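Local coordinates for TRAS1 ORF2p (Bombyx mori, PDB 1WDU), which probably nicks target DNA as the N-terminal endonuclease domain of a protein encoded by a telomere-specific non-LTR retrotransposon, at residues N26-K31 against V230-N235; L50-Y55 against S121-P126; G153-K158 against V207-C212. The protein carries 1 engineered substitution. One frame throughout, in Å; residues are numbered along the deposited sequence.

Interaction 1: residues N26-K31 against V230-N235. With PO4 (phosphate ion), chain C.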
# COMPACT_ATOMS: atom_id res chain seq x y z
N ASN A 26 -3.40 -7.30 -1.24
CA ASN A 26 -2.92 -8.27 -0.28
C ASN A 26 -3.17 -9.61 -0.96
O ASN A 26 -4.30 -10.07 -1.07
CB ASN A 26 -3.71 -8.20 1.02
CG ASN A 26 -3.29 -9.27 2.02
OD1 ASN A 26 -2.70 -10.29 1.63
ND2 ASN A 26 -3.58 -9.05 3.30
N LEU A 27 -2.09 -10.23 -1.43
CA LEU A 27 -2.13 -11.50 -2.14
C LEU A 27 -2.34 -12.74 -1.29
O LEU A 27 -2.67 -13.81 -1.81
CB LEU A 27 -0.83 -11.65 -2.92
CG LEU A 27 -0.71 -10.90 -4.25
CD1 LEU A 27 -1.70 -9.75 -4.32
CD2 LEU A 27 0.73 -10.43 -4.43
N GLN A 28 -2.14 -12.59 0.02
CA GLN A 28 -2.30 -13.69 0.97
C GLN A 28 -1.42 -14.92 0.70
O GLN A 28 -1.80 -16.04 1.02
CB GLN A 28 -3.77 -14.12 1.04
CG GLN A 28 -4.63 -13.14 1.83
CD GLN A 28 -5.99 -13.70 2.20
OE1 GLN A 28 -6.68 -13.17 3.07
NE2 GLN A 28 -6.41 -14.76 1.51
N ARG A 29 -0.25 -14.69 0.12
CA ARG A 29 0.69 -15.77 -0.18
C ARG A 29 0.19 -16.75 -1.24
O ARG A 29 0.73 -17.85 -1.37
CB ARG A 29 1.03 -16.56 1.09
CG ARG A 29 1.54 -15.73 2.25
CD ARG A 29 2.18 -16.62 3.30
NE ARG A 29 2.44 -15.93 4.56
CZ ARG A 29 1.49 -15.53 5.39
NH1 ARG A 29 0.21 -15.75 5.11
NH2 ARG A 29 1.81 -14.91 6.52
N LYS A 30 -0.84 -16.37 -1.99
CA LYS A 30 -1.38 -17.25 -3.03
C LYS A 30 -0.62 -17.14 -4.35
O LYS A 30 -0.60 -16.08 -4.99
CB LYS A 30 -2.86 -16.92 -3.29
CG LYS A 30 -3.81 -17.32 -2.17
CD LYS A 30 -5.26 -17.03 -2.57
CE LYS A 30 -6.26 -17.52 -1.52
NZ LYS A 30 -7.68 -17.27 -1.92
N LYS A 31 -0.00 -18.24 -4.77
CA LYS A 31 0.77 -18.30 -6.01
C LYS A 31 -0.07 -17.78 -7.18
O LYS A 31 0.44 -17.09 -8.06
CB LYS A 31 1.19 -19.74 -6.31
CG LYS A 31 1.85 -20.46 -5.14
CD LYS A 31 2.27 -21.88 -5.51
CE LYS A 31 2.76 -22.65 -4.29
NZ LYS A 31 3.38 -23.97 -4.63
N VAL A 230 -8.03 -9.49 -7.79
CA VAL A 230 -7.40 -10.75 -7.41
C VAL A 230 -8.45 -11.75 -6.90
O VAL A 230 -9.66 -11.56 -7.08
CB VAL A 230 -6.33 -10.54 -6.31
CG1 VAL A 230 -5.12 -9.82 -6.88
CG2 VAL A 230 -6.93 -9.74 -5.16
N SER A 231 -7.97 -12.82 -6.27
CA SER A 231 -8.84 -13.85 -5.72
C SER A 231 -8.16 -14.46 -4.49
O SER A 231 -7.63 -15.57 -4.54
CB SER A 231 -9.07 -14.95 -6.76
OG SER A 231 -7.88 -15.69 -7.00
N SER A 232 -8.16 -13.70 -3.40
CA SER A 232 -7.55 -14.16 -2.16
C SER A 232 -8.23 -13.48 -0.97
O SER A 232 -7.56 -12.91 -0.10
CB SER A 232 -6.05 -13.84 -2.15
OG SER A 232 -5.81 -12.44 -2.09
N ASP A 233 -9.56 -13.53 -0.95
CA ASP A 233 -10.34 -12.92 0.13
C ASP A 233 -10.19 -11.41 0.18
O ASP A 233 -11.03 -10.72 0.75
CB ASP A 233 -9.96 -13.52 1.48
CG ASP A 233 -10.46 -14.94 1.66
OD1 ASP A 233 -10.24 -15.51 2.75
OD2 ASP A 233 -11.07 -15.48 0.71
N HIS A 234 -9.10 -10.90 -0.39
CA HIS A 234 -8.84 -9.47 -0.41
C HIS A 234 -9.05 -8.93 -1.82
O HIS A 234 -8.69 -9.57 -2.80
CB HIS A 234 -7.40 -9.19 0.02
CG HIS A 234 -7.21 -9.14 1.51
ND1 HIS A 234 -7.63 -8.08 2.28
CD2 HIS A 234 -6.65 -10.02 2.37
CE1 HIS A 234 -7.34 -8.30 3.54
NE2 HIS A 234 -6.74 -9.48 3.62
N ASN A 235 -9.65 -7.75 -1.90
CA ASN A 235 -9.89 -7.12 -3.19
C ASN A 235 -8.81 -6.08 -3.49
O ASN A 235 -8.46 -5.27 -2.62
CB ASN A 235 -11.26 -6.44 -3.22
CG ASN A 235 -12.40 -7.44 -3.18
OD1 ASN A 235 -12.24 -8.59 -3.58
ND2 ASN A 235 -13.55 -7.00 -2.70
P PO4 C . -4.62 -11.31 6.44
O1 PO4 C . -4.67 -12.38 7.59
O2 PO4 C . -5.86 -11.31 5.56
O3 PO4 C . -4.20 -9.94 7.00
O4 PO4 C . -3.45 -11.76 5.55
O HOH W 1 -5.82 -5.96 -0.74

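Interaction 2: residues L50-Y55 against S121-P126. With PO4 (phosphate ion), chain C.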
# COMPACT_ATOMS: atom_id res chain seq x y z
N LEU A 50 1.66 -1.89 -4.70
CA LEU A 50 1.94 -1.88 -3.27
C LEU A 50 1.34 -3.19 -2.77
O LEU A 50 0.12 -3.32 -2.62
CB LEU A 50 1.28 -0.67 -2.59
CG LEU A 50 1.67 0.70 -3.19
CD1 LEU A 50 0.89 1.79 -2.47
CD2 LEU A 50 3.15 0.95 -3.07
N ILE A 51 2.21 -4.16 -2.53
CA ILE A 51 1.82 -5.51 -2.13
C ILE A 51 1.98 -5.87 -0.66
O ILE A 51 2.84 -5.34 0.04
CB ILE A 51 2.65 -6.54 -2.92
CG1 ILE A 51 2.61 -6.22 -4.41
CG2 ILE A 51 2.11 -7.95 -2.67
CD1 ILE A 51 3.70 -6.94 -5.20
N GLN A 52 1.15 -6.81 -0.22
CA GLN A 52 1.21 -7.35 1.13
C GLN A 52 1.06 -8.85 0.99
O GLN A 52 0.29 -9.32 0.14
CB GLN A 52 0.09 -6.83 2.03
CG GLN A 52 0.07 -5.33 2.22
CD GLN A 52 -0.55 -4.63 1.04
OE1 GLN A 52 -1.65 -5.00 0.62
NE2 GLN A 52 0.14 -3.63 0.50
N GLU A 53 1.80 -9.60 1.80
CA GLU A 53 1.71 -11.06 1.78
C GLU A 53 1.99 -11.69 0.42
O GLU A 53 1.18 -12.48 -0.08
CB GLU A 53 0.33 -11.49 2.25
CG GLU A 53 -0.05 -11.01 3.64
CD GLU A 53 0.37 -11.98 4.72
OE1 GLU A 53 1.57 -12.02 5.07
OE2 GLU A 53 -0.52 -12.71 5.21
N PRO A 54 3.13 -11.37 -0.20
CA PRO A 54 3.41 -11.97 -1.51
C PRO A 54 3.83 -13.43 -1.30
O PRO A 54 4.26 -13.81 -0.21
CB PRO A 54 4.55 -11.12 -2.03
CG PRO A 54 5.31 -10.81 -0.79
CD PRO A 54 4.21 -10.45 0.20
N TYR A 55 3.70 -14.24 -2.34
CA TYR A 55 4.10 -15.63 -2.22
C TYR A 55 5.61 -15.74 -2.39
O TYR A 55 6.18 -15.17 -3.32
CB TYR A 55 3.37 -16.48 -3.27
CG TYR A 55 4.02 -17.81 -3.54
CD1 TYR A 55 4.91 -17.97 -4.59
CD2 TYR A 55 3.76 -18.91 -2.72
CE1 TYR A 55 5.54 -19.19 -4.83
CE2 TYR A 55 4.39 -20.14 -2.94
CZ TYR A 55 5.28 -20.27 -4.00
OH TYR A 55 5.91 -21.47 -4.23
N SER A 121 4.68 0.36 1.42
CA SER A 121 3.72 -0.74 1.43
C SER A 121 3.87 -1.33 2.82
O SER A 121 4.98 -1.60 3.27
CB SER A 121 4.06 -1.78 0.36
OG SER A 121 3.10 -2.83 0.36
N TYR A 122 2.74 -1.53 3.50
CA TYR A 122 2.76 -2.05 4.86
C TYR A 122 1.73 -3.14 5.11
O TYR A 122 0.75 -3.28 4.38
CB TYR A 122 2.50 -0.91 5.84
CG TYR A 122 1.09 -0.36 5.77
CD1 TYR A 122 0.80 0.77 4.99
CD2 TYR A 122 0.05 -0.95 6.48
CE1 TYR A 122 -0.50 1.28 4.93
CE2 TYR A 122 -1.25 -0.45 6.43
CZ TYR A 122 -1.52 0.67 5.65
OH TYR A 122 -2.81 1.15 5.62
N TYR A 123 1.97 -3.89 6.18
CA TYR A 123 1.09 -4.96 6.61
C TYR A 123 1.20 -5.12 8.14
O TYR A 123 2.28 -5.36 8.68
CB TYR A 123 1.45 -6.28 5.92
CG TYR A 123 0.63 -7.44 6.42
CD1 TYR A 123 1.14 -8.31 7.39
CD2 TYR A 123 -0.67 -7.65 5.98
CE1 TYR A 123 0.37 -9.34 7.91
CE2 TYR A 123 -1.45 -8.67 6.49
CZ TYR A 123 -0.92 -9.51 7.45
OH TYR A 123 -1.70 -10.53 7.96
N PHE A 124 0.07 -4.96 8.83
CA PHE A 124 0.02 -5.07 10.28
C PHE A 124 -0.74 -6.35 10.65
O PHE A 124 -1.92 -6.50 10.28
CB PHE A 124 -0.71 -3.85 10.86
CG PHE A 124 -0.10 -2.51 10.46
CD1 PHE A 124 -0.87 -1.35 10.50
CD2 PHE A 124 1.24 -2.42 10.05
CE1 PHE A 124 -0.33 -0.12 10.14
CE2 PHE A 124 1.79 -1.19 9.69
CZ PHE A 124 1.00 -0.04 9.73
N GLU A 125 -0.09 -7.27 11.36
CA GLU A 125 -0.74 -8.52 11.77
C GLU A 125 -2.01 -8.15 12.53
O GLU A 125 -2.03 -7.16 13.26
CB GLU A 125 0.14 -9.33 12.72
CG GLU A 125 1.62 -9.07 12.60
CD GLU A 125 2.21 -9.71 11.39
OE1 GLU A 125 1.53 -10.59 10.81
OE2 GLU A 125 3.35 -9.34 11.02
N PRO A 126 -3.07 -8.95 12.37
CA PRO A 126 -4.34 -8.68 13.05
C PRO A 126 -4.27 -9.07 14.53
O PRO A 126 -5.08 -8.62 15.34
CB PRO A 126 -5.32 -9.56 12.29
CG PRO A 126 -4.49 -10.79 12.04
CD PRO A 126 -3.17 -10.18 11.56
P PO4 C . -4.62 -11.31 6.44
O1 PO4 C . -4.67 -12.38 7.59
O2 PO4 C . -5.86 -11.31 5.56
O3 PO4 C . -4.20 -9.94 7.00
O4 PO4 C . -3.45 -11.76 5.55

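Interaction 3: residues G153-K158 against V207-C212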
# COMPACT_ATOMS: atom_id res chain seq x y z
N GLY A 153 -1.57 -0.28 2.40
CA GLY A 153 -1.44 -1.61 2.96
C GLY A 153 -2.67 -2.10 3.69
O GLY A 153 -3.75 -1.52 3.60
N ASP A 154 -2.47 -3.20 4.41
CA ASP A 154 -3.52 -3.83 5.20
C ASP A 154 -3.24 -3.47 6.65
O ASP A 154 -2.25 -3.91 7.22
CB ASP A 154 -3.46 -5.35 5.01
CG ASP A 154 -4.56 -6.08 5.76
OD1 ASP A 154 -5.35 -5.42 6.46
OD2 ASP A 154 -4.63 -7.32 5.64
N ALA A 155 -4.12 -2.68 7.25
CA ALA A 155 -3.95 -2.28 8.64
C ALA A 155 -4.68 -3.20 9.61
O ALA A 155 -4.46 -3.11 10.82
CB ALA A 155 -4.46 -0.85 8.82
N ASN A 156 -5.52 -4.08 9.08
CA ASN A 156 -6.31 -4.97 9.93
C ASN A 156 -6.89 -4.11 11.06
O ASN A 156 -6.76 -4.45 12.24
CB ASN A 156 -5.44 -6.08 10.53
CG ASN A 156 -5.26 -7.25 9.58
OD1 ASN A 156 -4.15 -7.54 9.14
ND2 ASN A 156 -6.36 -7.93 9.28
N ALA A 157 -7.49 -2.99 10.69
CA ALA A 157 -8.07 -2.05 11.65
C ALA A 157 -9.29 -1.44 10.98
O ALA A 157 -9.28 -1.15 9.78
CB ALA A 157 -7.06 -0.95 12.02
N LYS A 158 -10.34 -1.23 11.76
CA LYS A 158 -11.57 -0.70 11.22
C LYS A 158 -11.85 0.73 11.59
O LYS A 158 -11.65 1.14 12.74
CB LYS A 158 -12.75 -1.58 11.66
CG LYS A 158 -12.55 -3.05 11.39
CD LYS A 158 -13.81 -3.86 11.66
CE LYS A 158 -13.63 -5.31 11.22
NZ LYS A 158 -14.94 -6.05 11.18
N VAL A 207 -10.40 -3.28 5.73
CA VAL A 207 -9.28 -3.11 6.64
C VAL A 207 -8.03 -2.59 5.94
O VAL A 207 -6.99 -2.37 6.57
CB VAL A 207 -8.96 -4.44 7.38
CG1 VAL A 207 -10.13 -4.84 8.26
CG2 VAL A 207 -8.66 -5.55 6.38
N ASP A 208 -8.13 -2.39 4.62
CA ASP A 208 -7.01 -1.87 3.84
C ASP A 208 -7.11 -0.34 3.74
O ASP A 208 -8.17 0.20 3.42
CB ASP A 208 -7.01 -2.49 2.44
CG ASP A 208 -6.87 -4.00 2.47
OD1 ASP A 208 -7.90 -4.70 2.48
OD2 ASP A 208 -5.71 -4.49 2.50
N VAL A 209 -6.02 0.35 4.01
CA VAL A 209 -6.04 1.81 3.96
C VAL A 209 -4.92 2.37 3.10
O VAL A 209 -3.84 1.77 2.98
CB VAL A 209 -5.92 2.44 5.40
CG1 VAL A 209 -6.51 3.84 5.40
CG2 VAL A 209 -6.63 1.57 6.43
N THR A 210 -5.20 3.52 2.49
CA THR A 210 -4.25 4.24 1.65
C THR A 210 -4.30 5.68 2.13
O THR A 210 -5.38 6.28 2.20
CB THR A 210 -4.65 4.23 0.16
OG1 THR A 210 -4.88 2.88 -0.28
CG2 THR A 210 -3.56 4.86 -0.69
N PHE A 211 -3.16 6.25 2.48
CA PHE A 211 -3.14 7.62 2.95
C PHE A 211 -1.87 8.32 2.51
O PHE A 211 -0.87 7.68 2.20
CB PHE A 211 -3.32 7.67 4.48
CG PHE A 211 -2.44 6.71 5.25
CD1 PHE A 211 -1.19 7.09 5.69
CD2 PHE A 211 -2.91 5.44 5.58
CE1 PHE A 211 -0.40 6.23 6.48
CE2 PHE A 211 -2.13 4.58 6.37
CZ PHE A 211 -0.88 4.98 6.81
N CYS A 212 -1.91 9.65 2.49
CA CYS A 212 -0.77 10.42 2.03
C CYS A 212 -0.68 11.79 2.68
O CYS A 212 -1.62 12.26 3.29
CB CYS A 212 -0.89 10.64 0.52
SG CYS A 212 -2.42 11.53 0.06

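Interaction 1: residues N26-K31 against V230-N235
The His234 imidazole has the Asn26 side chain laid over one face. The amide is stacked with its plane 14° from that of the ring, and the Asn26 CB hydrogens make a CH-pi contact, with CB 3.9 Å from the ring centroid. Asn26 ND2 stands 3.2 Å from His234 NE2, but the angle is too poor for a hydrogen bond, so the pair is a stack. At the ring edge, in its plane, are Gln28 CG and phosphate O2; the Gln28 amide itself stands nearly perpendicular to the ring. His234 belongs to the Ser-Asp-His sequence typical of DNase I-like nucleases, here Ser232 to His234. Its NE2 donates to phosphate O2 at 2.8 Å with an N-H...O angle of 156°, consistent with a site for a DNA phosphate, although the ion probably came from the crystallisation liquor. The other ring nitrogen, ND1, makes weak hydrogen bonds to Asp208 OD1 and Thr193 O.

The loop facing it is shaped by Asn26. With CG anti to the backbone N, OD1 accepts from Gln28 N at 2.9 Å in the carbonyl plane, forming an Asx turn. This overlaps a type I' turn from Leu27 to Lys30. Asn26 ND2 is held weakly by Asp154, so both ends of the amide are tethered. Ser232 OG, in the crowded position between backbone N and carbonyl carbon, has the carbonyl oxygens of Asn26 and Leu27 within range of weak bonding. The extended Lys30 chain passes Ser232 with CD 3.3 Å from CB, and its NZ donates to Ser231 O at 3.1 Å from above the carbonyl plane.

Interaction 2: residues L50-Y55 against S121-P126
One side-chain-to-backbone hydrogen bond joins the two strands: Ser121 OG, anti to its backbone N, donates to Ile51 O at 2.5 Å, a very short distance, approaching from 43° above the carbonyl plane. Gln52, bent at chi2, folds its amide back so that NE2 gives a weak bond to Leu50 O on its own strand. The bend also presses Gln52 CG to within 3.1 Å of Tyr122 O.

Stacking carries the other end. The Glu53 carboxylate lies over one face of the Tyr123 ring, the planes only 10° apart, and Glu53 CG makes a CH-pi contact 4.2 Å from the ring centroid. Charge and polar contacts gather at the ring tip. Tyr123 OH donates to phosphate O3 at 2.7 Å, with O3 at the ring edge and near its plane. Glu53 OE2 lies 3.1 Å from phosphate O4, a proximity likely to raise the carboxylate's proton affinity, though its salt bridge with Arg29 would offset this. An alanine at Tyr123 would probably leave the phosphate without its hydroxyl donor and Glu53 without the ring on which it stacks.

The segment axes approach to 6.2 Å at 19°, yet strands 48-52 and 116-123 belong to different sheets. Such facing sheets, with polar loops at their C-terminal ends lining a phosphate site, are typical of the four-layered alpha/beta sandwich of DNase I-like endonucleases.

Interaction 3: residues G153-K158 against V207-C212
Asp154 and Val207 run alongside each other with the same heading, so that Val207 CG2 comes within 3.3 Å of Asp154 OD1. Asp208, by contrast, crosses Asp154 obliquely. Their carboxylate planes are 39° apart, and Asp208 OD2 rests against Asp154 CB. The torsions account for the difference: Asp154 has CG anti to the backbone N (chi1 -178°), whereas Asp208 has CG beside it (chi1 -61°). Both start from the same face of the sheet, and Asp154 OD1 and Asp208 OD2 end 4.1 Å apart, a like-charge approach that would probably raise the proton affinity of one carboxylate. Each has help from elsewhere: Asp208 OD1 is bonded to Thr193, Asp154 OD2 weakly to Asn26.

The backbone beneath is an antiparallel pairing of strands 149-154 and 204-212 in one of the two sheets of the DNase I-like sandwich. Gly153 and Val209 form the hydrogen-bonded pair, with Gly153 N to Val209 O at 3.1 Å and Val209 N to Gly153 O at 3.0 Å, both nearly along the C=O axis. Asp154 and Asp208 are the non-hydrogen-bonded pair, drawn in to 4.2 Å between CA atoms. Asp154 and Asn156 fit the Asp-x-Asn sequence found in the active site of this family, and the Asp154 side chain lies about 3 Å from the bound phosphate.

Past the strand end the chain turns. Ala155 N donates to Val207 O at 3.0 Å, in the carbonyl plane, while Asn156 N bonds to Asp154 OD1 at 2.9 Å, closing an Asx turn that fixes the carboxylate. The oxygen is met from above the carboxylate plane. Val209 projects from the sheet face opposite the two aspartates, and its CG2 packs against Ala155 CB.

In the fold
Interactions 2 and 3 are buried, each centred about 8 Å from the chain centre; interaction 1 is partly buried, about 14 Å out. Interactions 2 and 3 share one sheet, where strands 116-123 and 149-154 are parallel neighbours and Phe124 N probably bonds to Asp154 O. Interaction 2 bridges this sheet to the other; interaction 1 joins two loops of that other sheet, and Leu27 N probably bonds to Gln52 O. Their chemistry differs accordingly: regular backbone pairing in interaction 3, side-chain bridging and stacking in interaction 2, tight turns and polar side-chain bonds in interaction 1. Interactions 1 and 2 hold the phosphate from two directions, with Asp154 of interaction 3 close by.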